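Local structure of phospho-2-dehydro-3-deoxyheptonate aldolase/chorismate mutase (Thermus thermophilus, 2D8D) at residues Glu52-Leu57 with Glu76-Ser81. The protein probably catalyses, through this chorismate mutase domain, the rearrangement of chorismate to prephenate, and in the full-length enzyme probably also DAHP synthesis. Sequence-based numbering, arbitrary orientation.
Sequences EMLAYL and EIFKAS
Met-53 meets Phe-78 where segments 52-57 and 76-81, on helices 47-60 and 67-84, run roughly antiparallel, their N-to-C directions 151° apart and their axes 12.3 Å apart at the closest. These are the two shorter helices of the all-helical type II (AroQ) chorismate mutase fold, which works as an intertwined dimer. At this separation the backbones stay well apart, and Phe-78 fills much of the space, met by side chains of 52-57: a flat, rigid ring that reaches toward helix 47-60 without polar groups to satisfy. Met-53 suits its place because a flexible thioether can follow the ring. A bend at chi3 (-72°) lays its CE over one face of Phe-78, 3.9 Å from the ring centroid, a CH-pi contact, while SD stands obliquely at 4.7 Å from that centroid in a Met-aromatic contact. Farther back along the same side chain, CB of Met-53 packs 3.7 Å from CZ of Phe-78. Leu-57 adds a looser touch, its CD1 lying 4.4 Å from Phe-78 CZ. An alanine in place of Phe-78 would probably leave the Met-53 methyl without its aromatic face and open a gap between the helices. Arg-26 of helix 4-40 in the same chain also touches both Met-53 and Phe-78, while Leu-57 packs on Leu-20 of the second subunit, so the cluster also borders both. Within helix 67-84, Ser-81 OG donates a hydrogen bond to Ile-77 O, 3.0 Å away, giving this small polar side chain a backbone partner. At the edge of Phe-78, branched Leu-54 sets CG in the ring plane, while its CD2 approaches obliquely to 3.6 Å from Phe-78 CE2.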
loop_
_atom_site.group_PDB
_atom_site.type_symbol
_atom_site.label_atom_id
_atom_site.label_comp_id
_atom_site.label_asym_id
_atom_site.label_seq_id
_atom_site.Cartn_x
_atom_site.Cartn_y
_atom_site.Cartn_z
ATOM N N GLU B 52 -7.930 15.242 2.560
ATOM C CA GLU B 52 -7.364 15.858 1.369
ATOM C C GLU B 52 -6.572 14.826 0.573
ATOM O O GLU B 52 -6.640 14.804 -0.654
ATOM C CB GLU B 52 -6.488 17.047 1.757
ATOM C CG GLU B 52 -7.298 18.124 2.457
ATOM C CD GLU B 52 -6.472 19.295 2.923
ATOM O OE1 GLU B 52 -5.314 19.082 3.336
ATOM O OE2 GLU B 52 -6.995 20.429 2.895
ATOM N N MET B 53 -5.836 13.958 1.260
ATOM C CA MET B 53 -5.073 12.926 0.564
ATOM C C MET B 53 -6.032 11.941 -0.107
ATOM O O MET B 53 -5.834 11.554 -1.261
ATOM C CB MET B 53 -4.141 12.195 1.538
ATOM C CG MET B 53 -3.042 13.096 2.095
ATOM S SD MET B 53 -1.811 12.255 3.109
ATOM C CE MET B 53 -2.754 11.920 4.577
ATOM N N LEU B 54 -7.081 11.548 0.607
ATOM C CA LEU B 54 -8.053 10.617 0.046
ATOM C C LEU B 54 -8.736 11.225 -1.175
ATOM O O LEU B 54 -9.062 10.519 -2.131
ATOM C CB LEU B 54 -9.103 10.242 1.094
ATOM C CG LEU B 54 -8.608 9.415 2.282
ATOM C CD1 LEU B 54 -9.742 9.235 3.273
ATOM C CD2 LEU B 54 -8.093 8.062 1.807
ATOM N N ALA B 55 -8.938 12.540 -1.144
ATOM C CA ALA B 55 -9.588 13.233 -2.247
ATOM C C ALA B 55 -8.770 13.200 -3.534
ATOM O O ALA B 55 -9.302 12.868 -4.592
ATOM C CB ALA B 55 -9.899 14.677 -1.858
ATOM N N TYR B 56 -7.484 13.537 -3.476
ATOM C CA TYR B 56 -6.730 13.506 -4.720
ATOM C C TYR B 56 -6.414 12.086 -5.176
ATOM O O TYR B 56 -6.313 11.835 -6.374
ATOM C CB TYR B 56 -5.454 14.383 -4.663
ATOM C CG TYR B 56 -4.335 13.981 -3.720
ATOM C CD1 TYR B 56 -4.007 14.783 -2.625
ATOM C CD2 TYR B 56 -3.563 12.843 -3.956
ATOM C CE1 TYR B 56 -2.939 14.465 -1.791
ATOM C CE2 TYR B 56 -2.493 12.516 -3.123
ATOM C CZ TYR B 56 -2.189 13.331 -2.043
ATOM O OH TYR B 56 -1.155 12.994 -1.200
ATOM N N LEU B 57 -6.292 11.149 -4.241
ATOM C CA LEU B 57 -6.006 9.771 -4.619
ATOM C C LEU B 57 -7.210 9.156 -5.322
ATOM O O LEU B 57 -7.053 8.413 -6.293
ATOM C CB LEU B 57 -5.615 8.950 -3.387
ATOM C CG LEU B 57 -4.255 9.349 -2.801
ATOM C CD1 LEU B 57 -4.067 8.710 -1.434
ATOM C CD2 LEU B 57 -3.140 8.939 -3.759
ATOM N N GLU B 76 -6.266 2.567 5.756
ATOM C CA GLU B 76 -5.513 1.577 6.522
ATOM C C GLU B 76 -4.057 2.020 6.626
ATOM O O GLU B 76 -3.434 1.896 7.679
ATOM C CB GLU B 76 -5.590 0.205 5.847
ATOM C CG GLU B 76 -6.941 -0.476 5.973
ATOM C CD GLU B 76 -7.302 -0.768 7.414
ATOM O OE1 GLU B 76 -6.507 -1.451 8.095
ATOM O OE2 GLU B 76 -8.375 -0.318 7.866
ATOM N N ILE B 77 -3.521 2.541 5.528
ATOM C CA ILE B 77 -2.144 3.016 5.505
ATOM C C ILE B 77 -1.993 4.199 6.459
ATOM O O ILE B 77 -1.001 4.304 7.178
ATOM C CB ILE B 77 -1.732 3.437 4.076
ATOM C CG1 ILE B 77 -1.680 2.202 3.174
ATOM C CG2 ILE B 77 -0.387 4.149 4.098
ATOM C CD1 ILE B 77 -1.436 2.511 1.716
ATOM N N PHE B 78 -2.988 5.084 6.474
ATOM C CA PHE B 78 -2.941 6.250 7.351
ATOM C C PHE B 78 -3.076 5.826 8.811
ATOM O O PHE B 78 -2.495 6.443 9.703
ATOM C CB PHE B 78 -4.053 7.249 6.996
ATOM C CG PHE B 78 -3.997 7.754 5.575
ATOM C CD1 PHE B 78 -2.804 7.749 4.860
ATOM C CD2 PHE B 78 -5.141 8.259 4.962
ATOM C CE1 PHE B 78 -2.752 8.237 3.553
ATOM C CE2 PHE B 78 -5.096 8.748 3.658
ATOM C CZ PHE B 78 -3.899 8.738 2.953
ATOM N N LYS B 79 -3.851 4.771 9.049
ATOM C CA LYS B 79 -4.047 4.256 10.400
ATOM C C LYS B 79 -2.731 3.710 10.942
ATOM O O LYS B 79 -2.360 3.970 12.088
ATOM C CB LYS B 79 -5.106 3.149 10.394
ATOM C CG LYS B 79 -5.199 2.374 11.701
ATOM C CD LYS B 79 -6.423 1.466 11.749
ATOM C CE LYS B 79 -6.396 0.398 10.668
ATOM N NZ LYS B 79 -7.581 -0.501 10.769
ATOM N N ALA B 80 -2.028 2.955 10.106
ATOM C CA ALA B 80 -0.751 2.367 10.491
ATOM C C ALA B 80 0.259 3.457 10.829
ATOM O O ALA B 80 1.122 3.272 11.688
ATOM C CB ALA B 80 -0.222 1.491 9.363
ATOM N N SER B 81 0.141 4.592 10.145
ATOM C CA SER B 81 1.036 5.725 10.358
ATOM C C SER B 81 0.850 6.349 11.739
ATOM O O SER B 81 1.829 6.610 12.442
ATOM C CB SER B 81 0.808 6.784 9.277
ATOM O OG SER B 81 1.083 6.260 7.989
#